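Local coordinates for inorganic pyrophosphatase (Shewanella sp. AS-11, PDB 6LL8), which probably hydrolyses diphosphate to two phosphates with the help of bound manganese, as a two-domain DHH–DHHA2 enzyme, at residues M181-V190 against E219-D227. Residues are numbered along the deposited sequence; the frame is centred on the assembly and turned at random.
Sequences MDMFKVKSAV and EVIDLAVFD
S188 and V220 bring the backbones closest, their CA atoms 4.6 Å apart, where the C-terminal end of helix 176-187 packs against strand 211-220 as it leaves the mixed five-stranded sheet of the DHHA2 domain. A water bridges the two backbones, donating to K187 O and E219 O. S188 OG makes the direct link: it accepts from I221 N (2.9 Å, 152° at the hydrogen) while donating to F184 O. Its chi1 of -62° sets OG anti to the carbonyl carbon and turned back toward that preceding helical turn. K187 and E219 run side by side, and NZ meets OE1 at 2.7 Å on the syn side of the carboxylate, 25° out of its plane. NZ also bonds S146 OG. The K187 side chain comes within about 4 Å of a bound magnesium ion, and that of E219 within about 6 Å of the imidodiphosphate, so the pair borders the active site. The F184 ring turns its edge to E219 CB, nearly perpendicular to the carboxylate. With an alanine in place of E219, the K187 ammonium would probably lose this mate and a gap open beside F184 CE1. Farther along, V190 CG2 packs 4.0 Å from V225 CG2, which sits over one face of the F226 ring.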
ATOM      1  N   MET A 181      14.122   9.707  -2.279  1.00  9.82           N
ATOM      2  CA  MET A 181      14.901   9.005  -3.300  1.00  9.83           C
ATOM      3  C   MET A 181      15.614   7.802  -2.680  1.00  9.69           C
ATOM      4  O   MET A 181      15.687   6.763  -3.322  1.00 10.73           O
ATOM      5  CB  MET A 181      15.860   9.966  -3.981  1.00 11.04           C
ATOM      6  CG  MET A 181      16.508   9.326  -5.193  1.00 14.27           C
ATOM      7  SD  MET A 181      15.348   8.766  -6.479  1.00 17.82           S
ATOM      8  CE  MET A 181      14.638  10.314  -6.972  1.00 19.94           C
ATOM      9  N   ASP A 182      16.125   7.937  -1.463  1.00  9.87           N
ATOM     10  CA  ASP A 182      16.783   6.803  -0.781  1.00 10.17           C
ATOM     11  C   ASP A 182      15.831   5.609  -0.763  1.00 10.11           C
ATOM     12  O   ASP A 182      16.236   4.462  -0.989  1.00 10.03           O
ATOM     13  CB  ASP A 182      17.181   7.143   0.639  1.00 11.68           C
ATOM     14  CG  ASP A 182      18.386   8.027   0.774  1.00 15.27           C
ATOM     15  OD1 ASP A 182      19.021   8.280  -0.236  1.00 14.76           O
ATOM     16  OD2 ASP A 182      18.572   8.518   1.889  1.00 23.92           O
ATOM     17  N   MET A 183      14.589   5.837  -0.386  1.00  9.51           N
ATOM     18  CA  MET A 183      13.602   4.741  -0.281  0.70 10.06           C
ATOM     19  C   MET A 183      13.426   4.048  -1.622  1.00  8.96           C
ATOM     20  O   MET A 183      13.318   2.799  -1.657  1.00  9.79           O
ATOM     21  CB  MET A 183      12.277   5.274   0.224  0.70 11.77           C
ATOM     22  CG  MET A 183      12.342   5.580   1.741  0.70 13.39           C
ATOM     23  SD  MET A 183      10.743   6.086   2.389  0.70 15.24           S
ATOM     24  CE  MET A 183      10.588   7.682   1.602  0.70 15.13           C
ATOM     25  N   PHE A 184      13.357   4.813  -2.700  1.00  8.80           N
ATOM     26  CA  PHE A 184      13.214   4.200  -4.038  1.00  9.12           C
ATOM     27  C   PHE A 184      14.499   3.538  -4.513  1.00  8.63           C
ATOM     28  O   PHE A 184      14.410   2.555  -5.248  1.00  9.51           O
ATOM     29  CB  PHE A 184      12.589   5.184  -5.024  1.00  9.34           C
ATOM     30  CG  PHE A 184      11.121   5.383  -4.740  1.00  9.07           C
ATOM     31  CD1 PHE A 184      10.193   4.462  -5.192  1.00  9.38           C
ATOM     32  CD2 PHE A 184      10.684   6.423  -3.945  1.00  9.58           C
ATOM     33  CE1 PHE A 184       8.854   4.593  -4.846  1.00  9.71           C
ATOM     34  CE2 PHE A 184       9.350   6.554  -3.624  1.00 10.12           C
ATOM     35  CZ  PHE A 184       8.434   5.627  -4.053  1.00 10.17           C
ATOM     36  N   LYS A 185      15.648   3.990  -4.069  1.00  8.97           N
ATOM     37  CA  LYS A 185      16.900   3.239  -4.335  1.00  9.35           C
ATOM     38  C   LYS A 185      16.873   1.901  -3.600  1.00  9.33           C
ATOM     39  O   LYS A 185      17.269   0.894  -4.155  1.00  9.89           O
ATOM     40  CB  LYS A 185      18.118   4.072  -3.932  1.00 10.21           C
ATOM     41  CG  LYS A 185      18.363   5.279  -4.823  1.00 11.43           C
ATOM     42  CD  LYS A 185      19.604   6.031  -4.376  1.00 16.05           C
ATOM     43  CE  LYS A 185      19.924   7.245  -5.155  1.00 18.37           C
ATOM     44  NZ  LYS A 185      21.358   7.562  -4.901  1.00 15.75           N
ATOM     45  N   VAL A 186      16.365   1.866  -2.379  1.00  8.98           N
ATOM     46  CA  VAL A 186      16.189   0.578  -1.666  1.00  9.09           C
ATOM     47  C   VAL A 186      15.218  -0.306  -2.438  1.00 10.03           C
ATOM     48  O   VAL A 186      15.517  -1.499  -2.645  1.00 10.50           O
ATOM     49  CB  VAL A 186      15.751   0.799  -0.227  1.00  9.83           C
ATOM     50  CG1 VAL A 186      15.379  -0.520   0.439  1.00 10.99           C
ATOM     51  CG2 VAL A 186      16.859   1.479   0.573  1.00 10.70           C
ATOM     52  N   LYS A 187      14.095   0.230  -2.887  1.00  9.64           N
ATOM     53  CA  LYS A 187      13.103  -0.563  -3.630  1.00  9.97           C
ATOM     54  C   LYS A 187      13.713  -1.131  -4.903  1.00 10.41           C
ATOM     55  O   LYS A 187      13.256  -2.174  -5.368  1.00 11.75           O
ATOM     56  CB  LYS A 187      11.847   0.247  -3.968  1.00 10.60           C
ATOM     57  CG  LYS A 187      10.910   0.516  -2.801  1.00 12.98           C
ATOM     58  CD  LYS A 187       9.589   1.257  -3.207  1.00 14.91           C
ATOM     59  CE  LYS A 187       8.357   1.044  -2.282  1.00 19.04           C
ATOM     60  NZ  LYS A 187       7.210   2.030  -2.384  1.00 20.46           N
ATOM     61  N   SER A 188      14.679  -0.447  -5.500  1.00 10.25           N
ATOM     62  CA  SER A 188      15.260  -0.829  -6.792  1.00 10.36           C
ATOM     63  C   SER A 188      16.296  -1.942  -6.636  1.00 10.86           C
ATOM     64  O   SER A 188      16.758  -2.443  -7.666  1.00 12.81           O
ATOM     65  CB  SER A 188      15.882   0.382  -7.434  1.00  9.66           C
ATOM     66  OG  SER A 188      14.924   1.409  -7.697  1.00 10.74           O
ATOM     67  N   ALA A 189      16.698  -2.285  -5.412  1.00 11.04           N
ATOM     68  CA  ALA A 189      17.766  -3.278  -5.160  1.00 11.89           C
ATOM     69  C   ALA A 189      17.158  -4.678  -5.216  1.00 13.49           C
ATOM     70  O   ALA A 189      16.978  -5.326  -4.192  1.00 16.91           O
ATOM     71  CB  ALA A 189      18.454  -2.978  -3.850  1.00 12.52           C
ATOM     72  N   VAL A 190      16.897  -5.164  -6.405  1.00 12.97           N
ATOM     73  CA  VAL A 190      16.175  -6.439  -6.632  1.00 14.24           C
ATOM     74  C   VAL A 190      17.114  -7.563  -7.104  1.00 15.48           C
ATOM     75  O   VAL A 190      16.606  -8.669  -7.297  1.00 17.07           O
ATOM     76  CB  VAL A 190      15.019  -6.196  -7.617  1.00 15.49           C
ATOM     77  CG1 VAL A 190      13.944  -5.265  -7.052  1.00 17.18           C
ATOM     78  CG2 VAL A 190      15.534  -5.697  -8.964  1.00 17.31           C
ATOM     79  N   GLU A 219       7.917  -0.712  -7.914  1.00  9.28           N
ATOM     80  CA  GLU A 219       8.384   0.645  -8.214  1.00  9.32           C
ATOM     81  C   GLU A 219       9.899   0.694  -8.106  1.00  9.80           C
ATOM     82  O   GLU A 219      10.473   0.281  -7.093  1.00 11.28           O
ATOM     83  CB  GLU A 219       7.818   1.647  -7.210  1.00 10.34           C
ATOM     84  CG  GLU A 219       6.306   1.807  -7.197  1.00 11.11           C
ATOM     85  CD  GLU A 219       5.861   2.356  -5.848  1.00 13.31           C
ATOM     86  OE1 GLU A 219       6.193   1.706  -4.814  1.00 15.93           O
ATOM     87  OE2 GLU A 219       5.267   3.415  -5.815  1.00 14.79           O
ATOM     88  N   VAL A 220      10.518   1.174  -9.165  1.00  9.50           N
ATOM     89  CA  VAL A 220      11.990   1.239  -9.248  1.00  9.79           C
ATOM     90  C   VAL A 220      12.396   2.520  -9.953  1.00 10.21           C
ATOM     91  O   VAL A 220      11.574   3.174 -10.601  1.00 10.80           O
ATOM     92  CB  VAL A 220      12.556   0.009  -9.985  1.00 10.81           C
ATOM     93  CG1 VAL A 220      12.211  -1.291  -9.290  1.00 11.45           C
ATOM     94  CG2 VAL A 220      12.117  -0.019 -11.425  1.00 11.64           C
ATOM     95  N   ILE A 221      13.675   2.832  -9.897  1.00 10.80           N
ATOM     96  CA  ILE A 221      14.244   4.028 -10.566  0.50 11.04           C
ATOM     97  C   ILE A 221      14.511   3.781 -12.050  1.00 12.29           C
ATOM     98  O   ILE A 221      14.520   4.753 -12.800  1.00 16.93           O
ATOM     99  CB  ILE A 221      15.513   4.442  -9.828  0.50 11.52           C
ATOM    100  CG1 ILE A 221      15.139   5.041  -8.474  0.50 12.63           C
ATOM    101  CG2 ILE A 221      16.328   5.384 -10.691  0.50 12.38           C
ATOM    102  CD1 ILE A 221      16.286   5.185  -7.537  0.50 13.43           C
ATOM    103  N   ASP A 222      14.707   2.529 -12.442  1.00 12.20           N
ATOM    104  CA  ASP A 222      15.096   2.146 -13.817  1.00 13.83           C
ATOM    105  C   ASP A 222      14.542   0.769 -14.152  1.00 13.16           C
ATOM    106  O   ASP A 222      14.989  -0.222 -13.563  1.00 13.26           O
ATOM    107  CB  ASP A 222      16.626   2.210 -13.923  1.00 16.81           C
ATOM    108  CG  ASP A 222      17.199   1.836 -15.282  1.00 22.87           C
ATOM    109  OD1 ASP A 222      16.387   1.547 -16.192  1.00 22.65           O
ATOM    110  OD2 ASP A 222      18.464   1.840 -15.410  1.00 34.41           O
ATOM    111  N   LEU A 223      13.564   0.738 -15.038  1.00 15.08           N
ATOM    112  CA  LEU A 223      12.883  -0.473 -15.568  0.60 17.47           C
ATOM    113  C   LEU A 223      13.895  -1.545 -16.024  1.00 16.41           C
ATOM    114  O   LEU A 223      13.516  -2.741 -16.034  1.00 17.76           O
ATOM    115  CB  LEU A 223      11.966   0.015 -16.705  0.60 21.89           C
ATOM    116  CG  LEU A 223      10.860  -0.921 -17.200  0.60 23.00           C
ATOM    117  CD1 LEU A 223       9.756  -1.069 -16.167  0.60 27.01           C
ATOM    118  CD2 LEU A 223      10.271  -0.437 -18.526  0.60 23.84           C
ATOM    119  N   ALA A 224      15.062  -1.126 -16.480  1.00 18.76           N
ATOM    120  CA  ALA A 224      16.005  -2.087 -17.090  1.00 19.10           C
ATOM    121  C   ALA A 224      16.422  -3.142 -16.063  1.00 18.46           C
ATOM    122  O   ALA A 224      16.852  -4.236 -16.490  1.00 19.53           O
ATOM    123  CB  ALA A 224      17.195  -1.384 -17.672  1.00 23.39           C
ATOM    124  N   VAL A 225      16.239  -2.920 -14.756  1.00 15.49           N
ATOM    125  CA  VAL A 225      16.621  -3.931 -13.727  1.00 15.03           C
ATOM    126  C   VAL A 225      15.795  -5.200 -13.939  1.00 15.34           C
ATOM    127  O   VAL A 225      16.210  -6.245 -13.437  1.00 18.60           O
ATOM    128  CB  VAL A 225      16.519  -3.417 -12.272  1.00 17.23           C
ATOM    129  CG1 VAL A 225      17.519  -2.296 -12.003  1.00 20.48           C
ATOM    130  CG2 VAL A 225      15.078  -3.079 -11.901  1.00 15.33           C
ATOM    131  N   PHE A 226      14.672  -5.129 -14.628  1.00 14.67           N
ATOM    132  CA  PHE A 226      13.814  -6.317 -14.829  1.00 15.92           C
ATOM    133  C   PHE A 226      14.093  -7.037 -16.144  1.00 15.54           C
ATOM    134  O   PHE A 226      13.463  -8.060 -16.394  1.00 18.36           O
ATOM    135  CB  PHE A 226      12.341  -5.921 -14.751  1.00 18.09           C
ATOM    136  CG  PHE A 226      11.951  -5.442 -13.386  1.00 17.92           C
ATOM    137  CD1 PHE A 226      12.147  -6.232 -12.260  1.00 17.29           C
ATOM    138  CD2 PHE A 226      11.494  -4.151 -13.221  1.00 18.28           C
ATOM    139  CE1 PHE A 226      11.843  -5.773 -10.987  1.00 19.73           C
ATOM    140  CE2 PHE A 226      11.137  -3.713 -11.954  1.00 18.79           C
ATOM    141  CZ  PHE A 226      11.361  -4.503 -10.843  1.00 18.95           C
ATOM    142  N   ASP A 227      15.014  -6.561 -16.960  1.00 16.80           N
ATOM    143  CA  ASP A 227      15.160  -7.138 -18.309  1.00 19.70           C
ATOM    144  C   ASP A 227      15.459  -8.642 -18.228  1.00 19.58           C
ATOM    145  O   ASP A 227      14.779  -9.432 -18.938  1.00 22.54           O
ATOM    146  CB  ASP A 227      16.240  -6.408 -19.093  1.00 21.78           C
ATOM    147  CG  ASP A 227      15.858  -5.007 -19.553  1.00 22.74           C
ATOM    148  OD1 ASP A 227      14.677  -4.668 -19.516  1.00 24.43           O
ATOM    149  OD2 ASP A 227      16.766  -4.306 -20.029  1.00 28.30           O
TER
HETATM  150  O   HOH W   1      10.261  -2.399  -6.258  1.00 19.87           O